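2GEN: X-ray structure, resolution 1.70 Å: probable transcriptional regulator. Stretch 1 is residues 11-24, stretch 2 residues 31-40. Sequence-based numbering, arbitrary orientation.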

ATOM      1  N   GLU A  11       8.544  12.866  23.440  1.00 39.60           N
ATOM      2  CA  GLU A  11       9.683  12.063  23.918  1.00 40.47           C
ATOM      3  C   GLU A  11       9.237  10.633  24.238  1.00 38.11           C
ATOM      4  O   GLU A  11       9.915   9.655  23.895  1.00 37.55           O
ATOM      5  CB  GLU A  11      10.294  12.741  25.161  1.00 40.66           C
ATOM      6  CG  GLU A  11      11.798  12.510  25.358  1.00 43.52           C
ATOM      7  CD  GLU A  11      12.479  13.589  26.226  1.00 44.19           C
ATOM      8  OE1 GLU A  11      11.772  14.297  26.988  1.00 48.56           O
ATOM      9  OE2 GLU A  11      13.733  13.725  26.141  1.00 49.65           O
ATOM     10  N   ILE A  12       8.083  10.524  24.890  1.00 36.75           N
ATOM     11  CA  ILE A  12       7.477   9.226  25.213  1.00 34.92           C
ATOM     12  C   ILE A  12       7.090   8.439  23.947  1.00 33.73           C
ATOM     13  O   ILE A  12       7.406   7.247  23.814  1.00 32.43           O
ATOM     14  CB  ILE A  12       6.273   9.399  26.163  1.00 35.40           C
ATOM     15  CG1 ILE A  12       6.784   9.815  27.561  1.00 36.17           C
ATOM     16  CG2 ILE A  12       5.423   8.136  26.202  1.00 34.67           C
ATOM     17  CD1 ILE A  12       5.721  10.444  28.444  1.00 37.16           C
ATOM     18  N   LEU A  13       6.439   9.107  22.995  1.00 32.45           N
ATOM     19  CA  LEU A  13       6.125   8.446  21.723  1.00 30.48           C
ATOM     20  C   LEU A  13       7.361   7.965  20.959  1.00 30.23           C
ATOM     21  O   LEU A  13       7.343   6.890  20.364  1.00 29.55           O
ATOM     22  CB  LEU A  13       5.241   9.336  20.840  1.00 30.25           C
ATOM     23  CG  LEU A  13       3.874   9.639  21.441  1.00 30.01           C
ATOM     24  CD1 LEU A  13       3.097  10.522  20.485  1.00 30.87           C
ATOM     25  CD2 LEU A  13       3.076   8.313  21.716  1.00 29.06           C
ATOM     26  N   GLN A  14       8.445   8.744  20.971  1.00 30.27           N
ATOM     27  CA  GLN A  14       9.634   8.312  20.253  1.00 31.53           C
ATOM     28  C   GLN A  14      10.269   7.092  20.924  1.00 31.22           C
ATOM     29  O   GLN A  14      10.768   6.206  20.242  1.00 31.79           O
ATOM     30  CB  GLN A  14      10.642   9.461  20.020  1.00 32.22           C
ATOM     31  CG  GLN A  14      10.191  10.496  18.922  1.00 35.47           C
ATOM     32  CD  GLN A  14       9.690   9.851  17.587  1.00 37.21           C
ATOM     33  OE1 GLN A  14       8.465   9.761  17.326  1.00 36.17           O
ATOM     34  NE2 GLN A  14      10.629   9.386  16.768  1.00 35.10           N
ATOM     35  N   ALA A  15      10.222   7.046  22.252  1.00 31.57           N
ATOM     36  CA  ALA A  15      10.677   5.872  23.018  1.00 31.67           C
ATOM     37  C   ALA A  15       9.859   4.644  22.665  1.00 30.97           C
ATOM     38  O   ALA A  15      10.415   3.590  22.397  1.00 31.99           O
ATOM     39  CB  ALA A  15      10.587   6.142  24.537  1.00 32.06           C
ATOM     40  N   ALA A  16       8.531   4.798  22.662  1.00 30.45           N
ATOM     41  CA  ALA A  16       7.659   3.705  22.271  1.00 29.23           C
ATOM     42  C   ALA A  16       8.005   3.213  20.854  1.00 29.35           C
ATOM     43  O   ALA A  16       8.180   2.014  20.613  1.00 28.81           O
ATOM     44  CB  ALA A  16       6.206   4.124  22.389  1.00 28.58           C
ATOM     45  N   LEU A  17       8.168   4.144  19.917  1.00 29.54           N
ATOM     46  CA  LEU A  17       8.543   3.748  18.571  1.00 28.70           C
ATOM     47  C   LEU A  17       9.852   2.929  18.545  1.00 29.41           C
ATOM     48  O   LEU A  17       9.920   1.909  17.866  1.00 29.18           O
ATOM     49  CB  LEU A  17       8.640   4.983  17.659  1.00 28.79           C
ATOM     50  CG  LEU A  17       9.221   4.742  16.265  1.00 28.66           C
ATOM     51  CD1 LEU A  17       8.325   3.799  15.414  1.00 28.22           C
ATOM     52  CD2 LEU A  17       9.378   6.093  15.581  1.00 27.97           C
ATOM     53  N   ALA A  18      10.876   3.379  19.266  1.00 29.99           N
ATOM     54  CA  ALA A  18      12.152   2.668  19.306  1.00 31.52           C
ATOM     55  C   ALA A  18      11.958   1.230  19.820  1.00 32.35           C
ATOM     56  O   ALA A  18      12.496   0.282  19.238  1.00 32.88           O
ATOM     57  CB  ALA A  18      13.135   3.430  20.192  1.00 31.42           C
ATOM     58  N   CYS A  19      11.149   1.082  20.875  1.00 33.55           N
ATOM     59  CA  CYS A  19      10.836  -0.243  21.439  1.00 34.11           C
ATOM     60  C   CYS A  19      10.113  -1.107  20.424  1.00 34.12           C
ATOM     61  O   CYS A  19      10.514  -2.243  20.178  1.00 34.17           O
ATOM     62  CB  CYS A  19       9.986  -0.117  22.715  1.00 34.47           C
ATOM     63  SG  CYS A  19      10.806   0.637  24.127  1.00 37.89           S
ATOM     64  N   PHE A  20       9.056  -0.556  19.815  1.00 34.30           N
ATOM     65  CA  PHE A  20       8.255  -1.280  18.831  1.00 34.50           C
ATOM     66  C   PHE A  20       9.084  -1.774  17.650  1.00 35.07           C
ATOM     67  O   PHE A  20       8.864  -2.871  17.149  1.00 35.13           O
ATOM     68  CB  PHE A  20       7.111  -0.408  18.291  1.00 34.19           C
ATOM     69  CG  PHE A  20       6.031  -0.092  19.285  1.00 33.71           C
ATOM     70  CD1 PHE A  20       5.840  -0.860  20.426  1.00 33.58           C
ATOM     71  CD2 PHE A  20       5.164   0.968  19.042  1.00 32.30           C
ATOM     72  CE1 PHE A  20       4.823  -0.557  21.330  1.00 31.45           C
ATOM     73  CE2 PHE A  20       4.143   1.288  19.915  1.00 32.08           C
ATOM     74  CZ  PHE A  20       3.958   0.508  21.087  1.00 33.45           C
ATOM     75  N   SER A  21      10.027  -0.943  17.206  1.00 36.25           N
ATOM     76  CA  SER A  21      10.856  -1.231  16.034  1.00 37.67           C
ATOM     77  C   SER A  21      11.859  -2.334  16.330  1.00 38.72           C
ATOM     78  O   SER A  21      12.085  -3.195  15.500  1.00 38.22           O
ATOM     79  CB  SER A  21      11.593   0.031  15.571  1.00 37.48           C
ATOM     80  OG  SER A  21      10.654   1.057  15.307  1.00 38.12           O
ATOM     81  N   GLU A  22      12.416  -2.294  17.538  1.00 40.25           N
ATOM     82  CA  GLU A  22      13.437  -3.244  17.984  1.00 42.73           C
ATOM     83  C   GLU A  22      12.840  -4.604  18.354  1.00 42.81           C
ATOM     84  O   GLU A  22      13.360  -5.655  17.954  1.00 43.36           O
ATOM     85  CB  GLU A  22      14.178  -2.644  19.172  1.00 42.39           C
ATOM     86  CG  GLU A  22      15.345  -3.481  19.706  1.00 45.14           C
ATOM     87  CD  GLU A  22      16.329  -2.650  20.538  1.00 45.59           C
ATOM     88  OE1 GLU A  22      16.124  -1.414  20.671  1.00 49.76           O
ATOM     89  OE2 GLU A  22      17.313  -3.238  21.048  1.00 51.70           O
ATOM     90  N   HIS A  23      11.743  -4.586  19.109  1.00 43.39           N
ATOM     91  CA  HIS A  23      11.202  -5.809  19.692  1.00 43.66           C
ATOM     92  C   HIS A  23       9.900  -6.281  19.051  1.00 43.06           C
ATOM     93  O   HIS A  23       9.476  -7.428  19.258  1.00 42.53           O
ATOM     94  CB  HIS A  23      11.026  -5.627  21.211  1.00 44.51           C
ATOM     95  CG  HIS A  23      12.279  -5.193  21.907  1.00 47.35           C
ATOM     96  ND1 HIS A  23      13.411  -5.984  21.964  1.00 50.46           N
ATOM     97  CD2 HIS A  23      12.588  -4.048  22.559  1.00 49.62           C
ATOM     98  CE1 HIS A  23      14.363  -5.340  22.617  1.00 50.42           C
ATOM     99  NE2 HIS A  23      13.888  -4.164  22.991  1.00 51.56           N
ATOM    100  N   GLY A  24       9.280  -5.413  18.250  1.00 41.44           N
ATOM    101  CA  GLY A  24       7.955  -5.689  17.729  1.00 40.21           C
ATOM    102  C   GLY A  24       6.931  -5.174  18.714  1.00 39.39           C
ATOM    103  O   GLY A  24       7.227  -5.004  19.896  1.00 39.09           O
ATOM    104  N   GLU A  31       6.740  -1.621  30.592  1.00 37.66           N
ATOM    105  CA  GLU A  31       8.001  -1.515  31.323  1.00 38.29           C
ATOM    106  C   GLU A  31       9.157  -1.074  30.425  1.00 38.58           C
ATOM    107  O   GLU A  31       9.943  -0.195  30.795  1.00 38.65           O
ATOM    108  CB  GLU A  31       8.348  -2.847  32.009  1.00 38.61           C
ATOM    109  CG  GLU A  31       7.495  -3.149  33.245  1.00 38.29           C
ATOM    110  CD  GLU A  31       6.128  -3.775  32.942  1.00 39.64           C
ATOM    111  OE1 GLU A  31       5.817  -4.159  31.778  1.00 35.55           O
ATOM    112  OE2 GLU A  31       5.351  -3.891  33.909  1.00 40.34           O
HETATM  113  N   MSE A  32       9.248  -1.679  29.243  1.00 38.81           N
HETATM  114  CA  MSE A  32      10.295  -1.334  28.271  1.00 40.13           C
HETATM  115  C   MSE A  32      10.212   0.143  27.852  1.00 39.21           C
HETATM  116  O   MSE A  32      11.239   0.798  27.667  1.00 39.14           O
HETATM  117  CB  MSE A  32      10.227  -2.258  27.057  1.00 39.80           C
HETATM  118  CG  MSE A  32      10.480  -3.691  27.430  1.00 39.74           C
HETATM  119 SE   MSE A  32      10.314  -4.921  25.985  0.70 44.04          SE
HETATM  120  CE  MSE A  32      10.417  -6.605  26.994  1.00 43.99           C
ATOM    121  N   ILE A  33       8.986   0.655  27.747  1.00 38.78           N
ATOM    122  CA  ILE A  33       8.726   2.059  27.367  1.00 38.23           C
ATOM    123  C   ILE A  33       9.152   3.013  28.480  1.00 39.68           C
ATOM    124  O   ILE A  33       9.797   4.032  28.216  1.00 38.88           O
ATOM    125  CB  ILE A  33       7.240   2.295  26.914  1.00 37.71           C
ATOM    126  CG1 ILE A  33       6.901   1.373  25.725  1.00 36.19           C
ATOM    127  CG2 ILE A  33       6.984   3.778  26.568  1.00 37.69           C
ATOM    128  CD1 ILE A  33       5.422   1.349  25.304  1.00 36.83           C
ATOM    129  N   ARG A  34       8.837   2.683  29.733  1.00 40.58           N
ATOM    130  CA  ARG A  34       9.328   3.528  30.829  1.00 41.85           C
ATOM    131  C   ARG A  34      10.856   3.520  30.915  1.00 42.03           C
ATOM    132  O   ARG A  34      11.454   4.559  31.186  1.00 42.60           O
ATOM    133  CB  ARG A  34       8.676   3.209  32.189  1.00 42.57           C
ATOM    134  CG  ARG A  34       8.867   1.827  32.688  1.00 44.90           C
ATOM    135  CD  ARG A  34       9.388   1.775  34.149  1.00 46.54           C
ATOM    136  NE  ARG A  34      10.203   0.576  34.237  1.00 46.78           N
ATOM    137  CZ  ARG A  34       9.902  -0.527  34.914  1.00 45.86           C
ATOM    138  NH1 ARG A  34       8.815  -0.591  35.673  1.00 43.94           N
ATOM    139  NH2 ARG A  34      10.735  -1.557  34.845  1.00 45.22           N
ATOM    140  N   ASP A  35      11.484   2.376  30.652  1.00 42.34           N
ATOM    141  CA  ASP A  35      12.942   2.266  30.764  1.00 43.84           C
ATOM    142  C   ASP A  35      13.668   3.016  29.640  1.00 44.62           C
ATOM    143  O   ASP A  35      14.716   3.649  29.866  1.00 44.80           O
ATOM    144  CB  ASP A  35      13.394   0.799  30.789  1.00 44.26           C
ATOM    145  CG  ASP A  35      12.921   0.043  32.045  1.00 44.87           C
ATOM    146  OD1 ASP A  35      12.521   0.679  33.053  1.00 47.52           O
ATOM    147  OD2 ASP A  35      12.960  -1.202  32.018  1.00 44.92           O
ATOM    148  N   ARG A  36      13.117   2.946  28.432  1.00 44.86           N
ATOM    149  CA  ARG A  36      13.669   3.727  27.327  1.00 45.57           C
ATOM    150  C   ARG A  36      13.347   5.213  27.431  1.00 45.28           C
ATOM    151  O   ARG A  36      14.172   6.044  27.055  1.00 46.10           O
ATOM    152  CB  ARG A  36      13.223   3.188  25.969  1.00 45.90           C
ATOM    153  CG  ARG A  36      14.107   3.693  24.838  1.00 47.57           C
ATOM    154  CD  ARG A  36      13.835   2.949  23.571  1.00 51.45           C
ATOM    155  NE  ARG A  36      14.218   1.542  23.643  1.00 53.42           N
ATOM    156  CZ  ARG A  36      15.103   0.961  22.841  1.00 54.25           C
ATOM    157  NH1 ARG A  36      15.719   1.661  21.892  1.00 54.83           N
ATOM    158  NH2 ARG A  36      15.366  -0.329  22.989  1.00 55.22           N
ATOM    159  N   SER A  37      12.174   5.553  27.954  1.00 44.89           N
ATOM    160  CA  SER A  37      11.744   6.948  28.006  1.00 44.51           C
ATOM    161  C   SER A  37      12.162   7.724  29.247  1.00 44.24           C
ATOM    162  O   SER A  37      12.119   8.956  29.237  1.00 44.36           O
ATOM    163  CB  SER A  37      10.231   7.061  27.834  1.00 44.33           C
ATOM    164  OG  SER A  37       9.559   6.697  29.021  1.00 44.59           O
ATOM    165  N   GLY A  38      12.541   7.015  30.311  1.00 44.14           N
ATOM    166  CA  GLY A  38      12.851   7.653  31.599  1.00 44.23           C
ATOM    167  C   GLY A  38      11.627   8.215  32.319  1.00 44.46           C
ATOM    168  O   GLY A  38      11.760   8.895  33.341  1.00 45.02           O
ATOM    169  N   ALA A  39      10.431   7.951  31.786  1.00 44.01           N
ATOM    170  CA  ALA A  39       9.187   8.325  32.462  1.00 43.21           C
ATOM    171  C   ALA A  39       8.680   7.149  33.292  1.00 43.00           C
ATOM    172  O   ALA A  39       8.829   5.985  32.907  1.00 41.94           O
ATOM    173  CB  ALA A  39       8.132   8.777  31.477  1.00 43.49           C
ATOM    174  N   SER A  40       8.099   7.470  34.446  1.00 42.80           N
ATOM    175  CA  SER A  40       7.538   6.473  35.339  1.00 42.43           C
ATOM    176  C   SER A  40       6.286   5.862  34.719  1.00 42.32           C
ATOM    177  O   SER A  40       5.722   6.415  33.766  1.00 42.16           O
ATOM    178  CB  SER A  40       7.214   7.105  36.693  1.00 41.90           C
ATOM    179  OG  SER A  40       6.142   8.025  36.596  1.00 42.10           O
TER

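Two helices, 11-23 and 31-37, cross at 121° with their axes 8.6 Å apart at closest approach, a spacing that small side chains make possible. Ala-15 points toward the second helix, and its CB lies 3.4 Å from CB of Ser-37; a methyl group fills this tight place without forcing the backbones apart. Ser-37 suits it too, being small and able to satisfy its own hydroxyl: OG donates to Ile-33 O (2.8 Å) and accepts from Ala-39 N (3.2 Å), so the hydroxyl of Ser-37 is engaged within its own stretch and makes no demand on the first helix.

The apolar packing centres on Ile-33, a branched, wholly apolar side chain suited to its buried position, whose CD1 lies 4.1 Å from Ala-16 CB and 4.4 Å from Phe-20 CE1. Cys-19 adds a compact, polarizable sulfur, with SG 4.3 Å from Ile-33 CG1 and 3.6 Å from Met-32 O. Farther along, the selenium of Met-32, a selenomethionine, approaches the His-23 ring obliquely, SE lying 4.7 Å from the centroid.

The one hydrogen bond across the contact belongs to a salt bridge: Arg-36 NH2 donates to Glu-22 OE1 at 2.7 Å. Arg-36 has the length to do this while its aliphatic part packs, its CD lying 3.5 Å from Ala-18 CB. Its side chain sits as a knob among Ala-15, Ala-18, Cys-19 and Glu-22, and the carboxylate meets the guanidinium at its edge, where the N-H groups point.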